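Specific mitochondrial acyl carrier protein (Toxoplasma, PDB 3CE7) may carry acyl chains in mitochondrial fatty acid synthesis, as related acyl carrier proteins do, although the usual attachment residue for the prosthetic group is replaced. Local coordinates at residues 42-47 / 53-58; 29-34 / 60-65. All blocks are in the same frame, centred on the assembly; numbering follows the deposited sequence.

Overall arrangement
The chain has the small all-helical fold of acyl carrier proteins. Contact 1 and contact 2 join the long loop after helix 17-29 to helix 57-71 and the turn leading into it. Their centres lie about 9 Å apart, and Trp55 connects them. Trp55 NE1 is 2.8 Å from Thr60 OG1, a probable hydrogen bond. Trp55 CZ3 lies 3.7 Å from Phe31 CB, and Trp55 CZ2 lies 3.9 Å from Phe63 CB. Contact 1 also frames the start of helix 57-71. There Asp56-Cys57-Leu58 falls where related carrier proteins have Asp-Ser-Leu, whose serine bears the phosphopantetheine. Cys57 replaces that serine, so attachment here cannot be assumed. Contact 2 lies farther along this helix, nearer the chain centre.

Contact 1: residues 42-47 / 53-58; sequences SKLEEL and RLWDCL
Leu44 lies against one face of Trp55 in the loop that precedes helix 57-71 of the acyl carrier protein fold. The segment 42-47 makes a short 3-10 turn at residues 44-46. Trp55 enters from the turn before helix 57-71. Trp55 CB is only 3.0 Å from Leu44 O, a tight approach. Trp55 CG is 3.4 Å from Leu44 O, which also accepts the backbone N-H of Leu47. With CG anti to the backbone N (chi1 -177°), the indole runs alongside Leu44, and the two side chains point the same way. Leu44 CB sits over the five-membered ring of Trp55 as a CH-pi contact, 3.8 Å from its centroid and 13° off the normal. Trp55 NE1 is satisfied by Thr60. At the six-membered ring, Trp55 CZ2 meets Leu44 CD2 at 4.1 Å.

In the conformer described, Glu45 crosses the indole at about a right angle, with Glu45 OE1 near the ring plane, 4.1 Å from Trp55 CD1. In this conformer Glu45 OE1 also lies 3.8 Å from Cys57 N, without a hydrogen bond. The side chain of Asp56 caps the start of helix 57-71, while Asp56 OD2 forms a salt bridge with Arg53 NH1.

The backbones are tied by Trp55 N donating to Leu47 O at 2.8 Å, almost straight at 168°. Leu54 CA approaches that oxygen as a CA-H...O contact. A water donates to Trp55 O at 2.7 Å and, weakly, to Glu45 O.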
loop_
_atom_site.group_PDB
_atom_site.type_symbol
_atom_site.label_atom_id
_atom_site.label_comp_id
_atom_site.label_asym_id
_atom_site.label_seq_id
_atom_site.Cartn_x
_atom_site.Cartn_y
_atom_site.Cartn_z
ATOM N N SER A 42 -1.691 -7.929 7.051
ATOM C CA SER A 42 -0.882 -7.391 8.156
ATOM C C SER A 42 -1.326 -5.967 8.493
ATOM O O SER A 42 -1.567 -5.164 7.599
ATOM C CB SER A 42 0.613 -7.376 7.803
ATOM O OG SER A 42 1.127 -8.665 7.527
ATOM N N LYS A 43 -1.451 -5.654 9.781
ATOM C CA LYS A 43 -1.667 -4.268 10.183
ATOM C C LYS A 43 -0.361 -3.499 9.989
ATOM O O LYS A 43 0.660 -3.829 10.598
ATOM C CB LYS A 43 -2.148 -4.196 11.638
ATOM C CG LYS A 43 -3.590 -4.698 11.823
ATOM C CD LYS A 43 -4.608 -3.617 11.481
ATOM C CE LYS A 43 -6.035 -4.159 11.483
ATOM N NZ LYS A 43 -6.399 -4.810 10.189
ATOM N N LEU A 44 -0.382 -2.500 9.108
ATOM C CA LEU A 44 0.832 -1.751 8.776
ATOM C C LEU A 44 1.553 -1.246 10.021
ATOM O O LEU A 44 2.778 -1.350 10.107
ATOM C CB LEU A 44 0.512 -0.573 7.857
ATOM C CG LEU A 44 0.033 -0.917 6.445
ATOM C CD1 LEU A 44 -0.503 0.330 5.761
ATOM C CD2 LEU A 44 1.145 -1.547 5.632
ATOM N N GLU A 45 0.770 -0.757 10.985
ATOM C CA GLU A 45 1.326 -0.159 12.200
ATOM C C GLU A 45 2.081 -1.137 13.102
ATOM O O GLU A 45 2.724 -0.722 14.078
ATOM C CB GLU A 45 0.232 0.568 12.986
ATOM C CG GLU A 45 0.317 2.091 12.927
ATOM C CD GLU A 45 -0.090 2.706 11.593
ATOM O OE1 GLU A 45 0.224 3.898 11.390
ATOM O OE2 GLU A 45 -0.732 2.028 10.757
ATOM N N GLU A 46 2.017 -2.423 12.770
ATOM C CA GLU A 46 2.728 -3.450 13.530
ATOM C C GLU A 46 4.072 -3.836 12.878
ATOM O O GLU A 46 4.864 -4.584 13.460
ATOM C CB GLU A 46 1.791 -4.645 13.809
ATOM C CG GLU A 46 0.696 -4.277 14.844
ATOM C CD GLU A 46 -0.573 -5.155 14.829
ATOM O OE1 GLU A 46 -0.587 -6.242 14.213
ATOM O OE2 GLU A 46 -1.574 -4.737 15.461
ATOM N N LEU A 47 4.344 -3.266 11.701
ATOM C CA LEU A 47 5.532 -3.576 10.911
ATOM C C LEU A 47 6.726 -2.708 11.292
ATOM O O LEU A 47 6.572 -1.522 11.538
ATOM C CB LEU A 47 5.246 -3.373 9.418
ATOM C CG LEU A 47 4.157 -4.239 8.776
ATOM C CD1 LEU A 47 3.889 -3.769 7.341
ATOM C CD2 LEU A 47 4.524 -5.723 8.817
ATOM N N ARG A 53 11.922 1.350 13.755
ATOM C CA ARG A 53 10.769 1.844 14.490
ATOM C C ARG A 53 9.548 1.226 13.815
ATOM O O ARG A 53 9.650 0.727 12.690
ATOM C CB ARG A 53 10.693 3.378 14.443
ATOM C CG ARG A 53 10.451 3.968 13.055
ATOM C CD ARG A 53 10.577 5.485 13.057
ATOM N NE ARG A 53 9.360 6.149 13.527
ATOM C CZ ARG A 53 9.298 7.422 13.915
ATOM N NH1 ARG A 53 8.144 7.937 14.325
ATOM N NH2 ARG A 53 10.386 8.184 13.899
ATOM N N LEU A 54 8.405 1.254 14.488
ATOM C CA LEU A 54 7.177 0.769 13.873
ATOM C C LEU A 54 6.650 1.760 12.832
ATOM O O LEU A 54 6.760 2.979 12.991
ATOM C CB LEU A 54 6.110 0.459 14.926
ATOM C CG LEU A 54 6.471 -0.643 15.935
ATOM C CD1 LEU A 54 5.332 -0.861 16.910
ATOM C CD2 LEU A 54 6.838 -1.956 15.251
ATOM N N TRP A 55 6.093 1.208 11.762
ATOM C CA TRP A 55 5.424 1.969 10.715
ATOM C C TRP A 55 4.439 2.965 11.320
ATOM O O TRP A 55 3.666 2.613 12.216
ATOM C CB TRP A 55 4.663 0.969 9.850
ATOM C CG TRP A 55 3.948 1.515 8.646
ATOM C CD1 TRP A 55 2.833 2.309 8.624
ATOM C CD2 TRP A 55 4.290 1.256 7.286
ATOM N NE1 TRP A 55 2.467 2.576 7.312
ATOM C CE2 TRP A 55 3.340 1.931 6.475
ATOM C CE3 TRP A 55 5.305 0.509 6.668
ATOM C CZ2 TRP A 55 3.388 1.898 5.071
ATOM C CZ3 TRP A 55 5.356 0.478 5.265
ATOM C CH2 TRP A 55 4.396 1.170 4.487
ATOM N N ASP A 56 4.462 4.208 10.843
ATOM C CA ASP A 56 3.566 5.234 11.375
ATOM C C ASP A 56 2.864 6.033 10.269
ATOM O O ASP A 56 2.950 5.663 9.090
ATOM C CB ASP A 56 4.322 6.154 12.356
ATOM C CG ASP A 56 5.471 6.911 11.701
ATOM O OD1 ASP A 56 5.563 6.929 10.457
ATOM O OD2 ASP A 56 6.288 7.512 12.446
ATOM N N CYS A 57 2.187 7.115 10.658
ATOM C CA CYS A 57 1.424 7.945 9.721
ATOM C C CYS A 57 2.285 8.433 8.565
ATOM O O CYS A 57 1.840 8.427 7.418
ATOM C CB CYS A 57 0.777 9.134 10.432
ATOM S SG CYS A 57 -0.517 8.656 11.583
ATOM N N LEU A 58 3.518 8.845 8.861
ATOM C CA LEU A 58 4.434 9.266 7.791
ATOM C C LEU A 58 4.648 8.176 6.749
ATOM O O LEU A 58 4.648 8.454 5.543
ATOM C CB LEU A 58 5.794 9.701 8.354
ATOM C CG LEU A 58 6.837 10.132 7.310
ATOM C CD1 LEU A 58 6.378 11.353 6.505
ATOM C CD2 LEU A 58 8.153 10.421 8.011
HETATM O O HOH W 1 2.909 2.694 14.770
#

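Contact 2: residues 29-34 / 60-65; sequences QKFLQK and TVEFVL
Phe31 and Phe63 form a T-shaped pair between the loop after helix 17-29 and helix 57-71. The edge of Phe63 is directed at the face of Phe31. The ring centroids are 5.4 Å apart and the planes stand at 78°. The touching atom is Phe63 CD1, which lies over the rim of the Phe31 ring rather than its centre. Phe63 CD1 comes 3.6 Å from Phe31 CE1, and that carbon of Phe31 lies in the plane of the Phe63 ring. Phe31 CZ packs against the helix backbone, 3.9 Å from Phe63 CA. This is the tight part of the contact.

The contact at the ring edge of Phe31, at CE2, is looser. Glu62 CB lies near the ring plane, 4.1 Å from Phe31 CE2. Glu62 OE1 is also 4.1 Å from Phe31 CE2. The Glu62 chain is extended beyond CG, and both Glu62 and Phe31 are partly exposed. Phe63 is buried. The contact is thus apolar at its centre and partly open to solvent at the glutamate.

Phe31 is the third residue of a type I beta turn from Gln29 to Leu32, closed by Leu32 N bonding to Gln29 O. The turn directs the CB of Phe31 at the helix and lets one ring span the gap, although the CA atoms of Phe31 and Phe63 are 8.5 Å apart. The Phe31 ring also packs against the ring of Trp55. Phe63 CG is anti to its own backbone N (chi1 -167°), which carries the ring inward from the helix. There it packs on Ile24, Met27 and Cys28 of helix 17-29 and on Leu86 and Ile89 of helix 86-98. The aromatic pair therefore joins the loop to the hydrophobic core between these three helices.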
loop_
_atom_site.group_PDB
_atom_site.type_symbol
_atom_site.label_atom_id
_atom_site.label_comp_id
_atom_site.label_asym_id
_atom_site.label_seq_id
_atom_site.Cartn_x
_atom_site.Cartn_y
_atom_site.Cartn_z
ATOM N N GLN A 29 7.652 -3.998 1.029
ATOM C CA GLN A 29 8.846 -4.652 1.567
ATOM C C GLN A 29 10.083 -3.757 1.525
ATOM O O GLN A 29 10.960 -3.876 2.377
ATOM C CB GLN A 29 9.097 -5.988 0.861
ATOM C CG GLN A 29 8.105 -7.073 1.311
ATOM C CD GLN A 29 8.123 -8.318 0.432
ATOM O OE1 GLN A 29 8.526 -8.277 -0.728
ATOM N NE2 GLN A 29 7.663 -9.435 0.990
ATOM N N LYS A 30 10.139 -2.846 0.552
ATOM C CA LYS A 30 11.283 -1.938 0.426
ATOM C C LYS A 30 11.354 -0.945 1.591
ATOM O O LYS A 30 12.420 -0.390 1.884
ATOM C CB LYS A 30 11.246 -1.175 -0.908
ATOM C CG LYS A 30 10.980 -2.025 -2.151
ATOM C CD LYS A 30 12.111 -2.979 -2.482
ATOM C CE LYS A 30 11.953 -3.533 -3.897
ATOM N NZ LYS A 30 12.602 -4.866 -4.035
ATOM N N PHE A 31 10.223 -0.731 2.260
ATOM C CA PHE A 31 10.156 0.168 3.414
ATOM C C PHE A 31 10.652 -0.507 4.693
ATOM O O PHE A 31 10.907 0.165 5.696
ATOM C CB PHE A 31 8.718 0.627 3.652
ATOM C CG PHE A 31 8.264 1.763 2.767
ATOM C CD1 PHE A 31 8.208 1.616 1.378
ATOM C CD2 PHE A 31 7.834 2.961 3.334
ATOM C CE1 PHE A 31 7.763 2.661 0.569
ATOM C CE2 PHE A 31 7.391 4.012 2.535
ATOM C CZ PHE A 31 7.357 3.852 1.140
ATOM N N LEU A 32 10.773 -1.831 4.665
ATOM C CA LEU A 32 10.859 -2.587 5.909
ATOM C C LEU A 32 12.257 -3.052 6.277
ATOM O O LEU A 32 13.148 -3.170 5.432
ATOM C CB LEU A 32 9.901 -3.789 5.877
ATOM C CG LEU A 32 8.429 -3.476 5.576
ATOM C CD1 LEU A 32 7.581 -4.750 5.621
ATOM C CD2 LEU A 32 7.874 -2.421 6.508
ATOM N N GLN A 33 12.420 -3.309 7.569
ATOM C CA GLN A 33 13.644 -3.885 8.100
ATOM C C GLN A 33 13.831 -5.262 7.475
ATOM O O GLN A 33 12.858 -5.994 7.270
ATOM C CB GLN A 33 13.554 -3.979 9.632
ATOM C CG GLN A 33 14.798 -4.526 10.342
ATOM C CD GLN A 33 16.047 -3.680 10.111
ATOM O OE1 GLN A 33 17.072 -4.186 9.657
ATOM N NE2 GLN A 33 15.959 -2.385 10.409
ATOM N N LYS A 34 15.079 -5.612 7.166
ATOM C CA LYS A 34 15.397 -6.901 6.551
ATOM C C LYS A 34 14.814 -8.052 7.360
ATOM O O LYS A 34 14.894 -8.058 8.594
ATOM C CB LYS A 34 16.908 -7.080 6.418
ATOM N N THR A 60 2.699 5.744 5.941
ATOM C CA THR A 60 1.488 5.619 5.126
ATOM C C THR A 60 1.391 6.722 4.071
ATOM O O THR A 60 1.143 6.438 2.894
ATOM C CB THR A 60 0.245 5.560 5.999
ATOM O OG1 THR A 60 0.349 4.396 6.827
ATOM C CG2 THR A 60 -1.027 5.472 5.134
ATOM N N VAL A 61 1.620 7.967 4.485
ATOM C CA VAL A 61 1.614 9.103 3.558
ATOM C C VAL A 61 2.601 8.863 2.398
ATOM O O VAL A 61 2.249 9.029 1.226
ATOM C CB VAL A 61 1.943 10.430 4.292
ATOM C CG1 VAL A 61 2.111 11.586 3.304
ATOM C CG2 VAL A 61 0.862 10.767 5.340
ATOM N N GLU A 62 3.827 8.467 2.731
ATOM C CA GLU A 62 4.861 8.188 1.725
ATOM C C GLU A 62 4.488 7.030 0.803
ATOM O O GLU A 62 4.680 7.089 -0.423
ATOM C CB GLU A 62 6.187 7.901 2.418
ATOM C CG GLU A 62 6.774 9.122 3.105
ATOM C CD GLU A 62 7.977 8.809 3.966
ATOM O OE1 GLU A 62 8.156 7.631 4.368
ATOM O OE2 GLU A 62 8.731 9.759 4.270
ATOM N N PHE A 63 3.944 5.973 1.400
ATOM C CA PHE A 63 3.568 4.789 0.632
ATOM C C PHE A 63 2.422 5.093 -0.331
ATOM O O PHE A 63 2.448 4.678 -1.488
ATOM C CB PHE A 63 3.200 3.620 1.546
ATOM C CG PHE A 63 3.110 2.317 0.828
ATOM C CD1 PHE A 63 4.268 1.654 0.408
ATOM C CD2 PHE A 63 1.870 1.744 0.547
ATOM C CE1 PHE A 63 4.202 0.452 -0.292
ATOM C CE2 PHE A 63 1.797 0.530 -0.146
ATOM C CZ PHE A 63 2.964 -0.116 -0.575
ATOM N N VAL A 64 1.437 5.848 0.141
ATOM C CA VAL A 64 0.327 6.266 -0.711
ATOM C C VAL A 64 0.831 7.088 -1.902
ATOM O O VAL A 64 0.390 6.876 -3.024
ATOM C CB VAL A 64 -0.723 7.049 0.097
ATOM C CG1 VAL A 64 -1.688 7.794 -0.820
ATOM C CG2 VAL A 64 -1.477 6.105 1.042
ATOM N N LEU A 65 1.762 8.011 -1.661
ATOM C CA LEU A 65 2.337 8.783 -2.768
ATOM C C LEU A 65 3.014 7.873 -3.792
ATOM O O LEU A 65 2.829 8.035 -5.010
ATOM C CB LEU A 65 3.312 9.841 -2.237
ATOM C CG LEU A 65 2.605 11.055 -1.626
ATOM C CD1 LEU A 65 3.513 11.842 -0.695
ATOM C CD2 LEU A 65 2.011 11.988 -2.695
#